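Local coordinates for protein cytosolic IMP-GMP specific 5'-nucleotidase (Legionella pneumophila subsp. pneumophila, PDB 4OHF) that probably hydrolyses the 5'-phosphate of IMP and GMP, as a magnesium-binding cytosolic nucleotidase of the HAD clan, at residues S333-I344 with L394-Y402. Numbering follows the deposited sequence.
Sequences SQIRALPIEKKI and LLQEQNSFY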
loop_
_atom_site.group_PDB
_atom_site.type_symbol
_atom_site.label_atom_id
_atom_site.label_comp_id
_atom_site.label_asym_id
_atom_site.label_seq_id
_atom_site.Cartn_x
_atom_site.Cartn_y
_atom_site.Cartn_z
ATOM N N SER B 333 -37.510 -19.909 3.790
ATOM C CA SER B 333 -36.904 -21.187 3.460
ATOM C C SER B 333 -36.374 -21.972 4.667
ATOM O O SER B 333 -36.438 -23.195 4.689
ATOM C CB SER B 333 -35.783 -20.988 2.442
ATOM O OG SER B 333 -36.323 -20.669 1.174
ATOM N N GLN B 334 -35.848 -21.288 5.672
ATOM C CA GLN B 334 -35.328 -22.010 6.831
ATOM C C GLN B 334 -36.484 -22.653 7.611
ATOM O O GLN B 334 -36.316 -23.700 8.251
ATOM C CB GLN B 334 -34.523 -21.065 7.732
ATOM C CG GLN B 334 -33.308 -20.429 7.036
ATOM C CD GLN B 334 -32.555 -19.437 7.924
ATOM O OE1 GLN B 334 -31.800 -19.825 8.816
ATOM N NE2 GLN B 334 -32.772 -18.148 7.683
ATOM N N ILE B 335 -37.653 -22.021 7.543
ATOM C CA ILE B 335 -38.844 -22.513 8.209
ATOM C C ILE B 335 -39.364 -23.749 7.476
ATOM O O ILE B 335 -39.781 -24.724 8.091
ATOM C CB ILE B 335 -39.948 -21.452 8.202
ATOM C CG1 ILE B 335 -39.438 -20.169 8.857
ATOM C CG2 ILE B 335 -41.191 -21.996 8.900
ATOM C CD1 ILE B 335 -40.459 -19.051 8.929
ATOM N N ARG B 336 -39.353 -23.692 6.152
ATOM C CA ARG B 336 -39.816 -24.801 5.330
ATOM C C ARG B 336 -38.850 -25.962 5.413
ATOM O O ARG B 336 -39.154 -27.065 4.964
ATOM C CB ARG B 336 -39.938 -24.360 3.877
ATOM C CG ARG B 336 -41.369 -24.114 3.410
ATOM C CD ARG B 336 -41.410 -22.977 2.401
ATOM N NE ARG B 336 -40.207 -22.953 1.576
ATOM C CZ ARG B 336 -39.753 -21.878 0.935
ATOM N NH1 ARG B 336 -40.405 -20.718 1.013
ATOM N NH2 ARG B 336 -38.631 -21.962 0.224
ATOM N N ALA B 337 -37.685 -25.718 5.997
ATOM C CA ALA B 337 -36.668 -26.748 6.081
ATOM C C ALA B 337 -36.496 -27.239 7.502
ATOM O O ALA B 337 -35.717 -28.171 7.761
ATOM C CB ALA B 337 -35.340 -26.215 5.532
ATOM N N LEU B 338 -37.230 -26.622 8.420
ATOM C CA LEU B 338 -37.139 -27.003 9.823
ATOM C C LEU B 338 -37.197 -28.505 10.061
ATOM O O LEU B 338 -36.238 -29.098 10.539
ATOM C CB LEU B 338 -38.228 -26.313 10.640
ATOM C CG LEU B 338 -37.763 -25.082 11.434
ATOM C CD1 LEU B 338 -38.903 -24.643 12.342
ATOM C CD2 LEU B 338 -36.533 -25.403 12.278
ATOM N N PRO B 339 -38.312 -29.146 9.713
ATOM C CA PRO B 339 -38.342 -30.584 9.956
ATOM C C PRO B 339 -37.091 -31.322 9.465
ATOM O O PRO B 339 -36.607 -32.225 10.149
ATOM C CB PRO B 339 -39.625 -31.025 9.254
ATOM C CG PRO B 339 -39.800 -30.006 8.171
ATOM C CD PRO B 339 -39.429 -28.728 8.846
ATOM N N ILE B 340 -36.556 -30.954 8.303
ATOM C CA ILE B 340 -35.354 -31.624 7.815
ATOM C C ILE B 340 -34.129 -31.211 8.639
ATOM O O ILE B 340 -33.255 -32.031 8.920
ATOM C CB ILE B 340 -35.077 -31.315 6.321
ATOM C CG1 ILE B 340 -36.090 -32.032 5.428
ATOM C CG2 ILE B 340 -33.688 -31.798 5.936
ATOM C CD1 ILE B 340 -35.858 -33.547 5.312
ATOM N N GLU B 341 -34.074 -29.940 9.026
ATOM C CA GLU B 341 -32.958 -29.415 9.815
ATOM C C GLU B 341 -32.860 -30.176 11.128
ATOM O O GLU B 341 -31.775 -30.441 11.637
ATOM C CB GLU B 341 -33.168 -27.922 10.104
ATOM C CG GLU B 341 -32.027 -26.997 9.672
ATOM C CD GLU B 341 -32.447 -26.012 8.568
ATOM O OE1 GLU B 341 -33.489 -25.325 8.748
ATOM O OE2 GLU B 341 -31.733 -25.922 7.532
ATOM N N LYS B 342 -34.016 -30.515 11.678
ATOM C CA LYS B 342 -34.073 -31.253 12.928
ATOM C C LYS B 342 -33.612 -32.680 12.678
ATOM O O LYS B 342 -32.856 -33.244 13.464
ATOM C CB LYS B 342 -35.506 -31.252 13.478
ATOM C CG LYS B 342 -36.008 -29.863 13.873
ATOM C CD LYS B 342 -37.461 -29.893 14.343
ATOM C CE LYS B 342 -38.000 -28.494 14.624
ATOM N NZ LYS B 342 -39.470 -28.517 14.885
ATOM N N LYS B 343 -34.072 -33.247 11.569
ATOM C CA LYS B 343 -33.731 -34.614 11.193
ATOM C C LYS B 343 -32.223 -34.729 11.067
ATOM O O LYS B 343 -31.623 -35.709 11.516
ATOM C CB LYS B 343 -34.381 -34.972 9.855
ATOM C CG LYS B 343 -34.559 -36.466 9.620
ATOM C CD LYS B 343 -35.628 -37.031 10.549
ATOM C CE LYS B 343 -36.971 -36.340 10.307
ATOM N NZ LYS B 343 -37.385 -36.454 8.880
ATOM N N ILE B 344 -31.618 -33.716 10.458
ATOM C CA ILE B 344 -30.176 -33.693 10.276
ATOM C C ILE B 344 -29.460 -33.560 11.622
ATOM O O ILE B 344 -28.359 -34.075 11.801
ATOM C CB ILE B 344 -29.773 -32.550 9.332
ATOM C CG1 ILE B 344 -30.416 -32.789 7.961
ATOM C CG2 ILE B 344 -28.257 -32.481 9.211
ATOM C CD1 ILE B 344 -30.043 -31.768 6.879
ATOM N N LEU B 394 -30.215 -36.721 3.615
ATOM C CA LEU B 394 -30.963 -35.667 4.297
ATOM C C LEU B 394 -30.420 -34.299 3.887
ATOM O O LEU B 394 -31.185 -33.359 3.709
ATOM C CB LEU B 394 -30.863 -35.821 5.814
ATOM C CG LEU B 394 -31.827 -36.808 6.477
ATOM C CD1 LEU B 394 -31.475 -36.959 7.938
ATOM C CD2 LEU B 394 -33.256 -36.307 6.331
ATOM N N LEU B 395 -29.103 -34.185 3.733
ATOM C CA LEU B 395 -28.506 -32.922 3.323
ATOM C C LEU B 395 -28.999 -32.519 1.930
ATOM O O LEU B 395 -29.498 -31.410 1.752
ATOM C CB LEU B 395 -26.972 -33.007 3.341
ATOM C CG LEU B 395 -26.272 -33.180 4.703
ATOM C CD1 LEU B 395 -24.769 -33.355 4.493
ATOM C CD2 LEU B 395 -26.551 -31.990 5.602
ATOM N N GLN B 396 -28.855 -33.413 0.948
ATOM C CA GLN B 396 -29.311 -33.157 -0.428
ATOM C C GLN B 396 -30.758 -32.650 -0.399
ATOM O O GLN B 396 -31.156 -31.781 -1.171
ATOM C CB GLN B 396 -29.235 -34.446 -1.264
ATOM C CG GLN B 396 -30.201 -34.470 -2.456
ATOM C CD GLN B 396 -30.408 -35.865 -3.069
ATOM O OE1 GLN B 396 -30.706 -36.842 -2.364
ATOM N NE2 GLN B 396 -30.269 -35.954 -4.391
ATOM N N GLU B 397 -31.537 -33.217 0.510
ATOM C CA GLU B 397 -32.934 -32.853 0.690
ATOM C C GLU B 397 -33.041 -31.431 1.236
ATOM O O GLU B 397 -33.940 -30.663 0.858
ATOM C CB GLU B 397 -33.573 -33.825 1.663
ATOM C CG GLU B 397 -34.957 -33.461 2.086
ATOM C CD GLU B 397 -35.889 -34.621 1.925
ATOM O OE1 GLU B 397 -35.780 -35.593 2.717
ATOM O OE2 GLU B 397 -36.715 -34.561 0.980
ATOM N N GLN B 398 -32.125 -31.083 2.134
ATOM C CA GLN B 398 -32.126 -29.754 2.719
ATOM C C GLN B 398 -31.802 -28.701 1.674
ATOM O O GLN B 398 -32.282 -27.577 1.748
ATOM C CB GLN B 398 -31.106 -29.661 3.841
ATOM C CG GLN B 398 -30.953 -28.266 4.403
ATOM C CD GLN B 398 -29.909 -28.207 5.501
ATOM O OE1 GLN B 398 -28.742 -28.538 5.276
ATOM N NE2 GLN B 398 -30.325 -27.792 6.700
ATOM N N ASN B 399 -30.987 -29.074 0.699
ATOM C CA ASN B 399 -30.587 -28.149 -0.348
ATOM C C ASN B 399 -31.726 -27.676 -1.250
ATOM O O ASN B 399 -31.705 -26.544 -1.749
ATOM C CB ASN B 399 -29.467 -28.775 -1.181
ATOM C CG ASN B 399 -28.140 -28.774 -0.447
ATOM O OD1 ASN B 399 -27.152 -29.333 -0.919
ATOM N ND2 ASN B 399 -28.111 -28.132 0.719
ATOM N N SER B 400 -32.719 -28.533 -1.443
ATOM C CA SER B 400 -33.855 -28.192 -2.284
ATOM C C SER B 400 -34.701 -27.023 -1.751
ATOM O O SER B 400 -35.560 -26.511 -2.480
ATOM C CB SER B 400 -34.747 -29.419 -2.483
ATOM O OG SER B 400 -35.234 -29.906 -1.245
ATOM N N PHE B 401 -34.472 -26.613 -0.495
ATOM C CA PHE B 401 -35.211 -25.488 0.092
ATOM C C PHE B 401 -34.560 -24.131 -0.210
ATOM O O PHE B 401 -35.157 -23.084 0.017
ATOM C CB PHE B 401 -35.332 -25.635 1.611
ATOM C CG PHE B 401 -36.203 -26.774 2.050
ATOM C CD1 PHE B 401 -35.657 -28.038 2.280
ATOM C CD2 PHE B 401 -37.575 -26.598 2.204
ATOM C CE1 PHE B 401 -36.481 -29.108 2.659
ATOM C CE2 PHE B 401 -38.396 -27.661 2.578
ATOM C CZ PHE B 401 -37.855 -28.911 2.807
ATOM N N TYR B 402 -33.340 -24.160 -0.729
ATOM C CA TYR B 402 -32.620 -22.937 -1.040
ATOM C C TYR B 402 -32.172 -22.945 -2.490
ATOM O O TYR B 402 -32.284 -23.962 -3.173
ATOM C CB TYR B 402 -31.401 -22.809 -0.123
ATOM C CG TYR B 402 -31.737 -22.979 1.342
ATOM C CD1 TYR B 402 -32.426 -21.986 2.033
ATOM C CD2 TYR B 402 -31.369 -24.130 2.034
ATOM C CE1 TYR B 402 -32.739 -22.125 3.376
ATOM C CE2 TYR B 402 -31.684 -24.286 3.393
ATOM C CZ TYR B 402 -32.370 -23.268 4.057
ATOM O OH TYR B 402 -32.668 -23.369 5.399
#
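Phe401 lays one face of its ring on Ala337: Ala337 CA stands 3.8 Å from the ring centroid and 4° off the ring normal, a CH-pi contact, and Ala337 CB is 3.6 Å from Phe401 CG. One turn on, in helix 338-367, Ile340 can be followed outward. Its CB points toward helix 394-399. Ile340 CG2, anti to the backbone N, meets Leu394 O and lies 4.0 Å from Gln398 CB. Ile340 CG1, beside the backbone N, meets Glu397 CG at 3.8 Å and Phe401 CE1 at 4.0 Å. At the tip, Ile340 CD1 touches Glu397 CG and OE1 and, from a direction about a right angle away, Leu394 CD2 at 3.9 Å. Ile344 continues this apolar seam against Leu394 and Leu395. At the polar margin, Gln398 NE2 faces Glu341 OE2, but too close and too bent (N-H...O 121°) for the bond to be more than doubtful; Tyr402 OH gives OE2 a weak one, and Arg408 a long, weak ion pair. The axes of 338-344 and 394-399 approach to 9.7 Å with N-to-C directions 156° apart, a nearly antiparallel pair: the base turns of the long helical hairpin of helices 338-367 and 374-399, at whose root the chain leaves through the Asn399-Tyr402 type I turn, packed on helix 327-336.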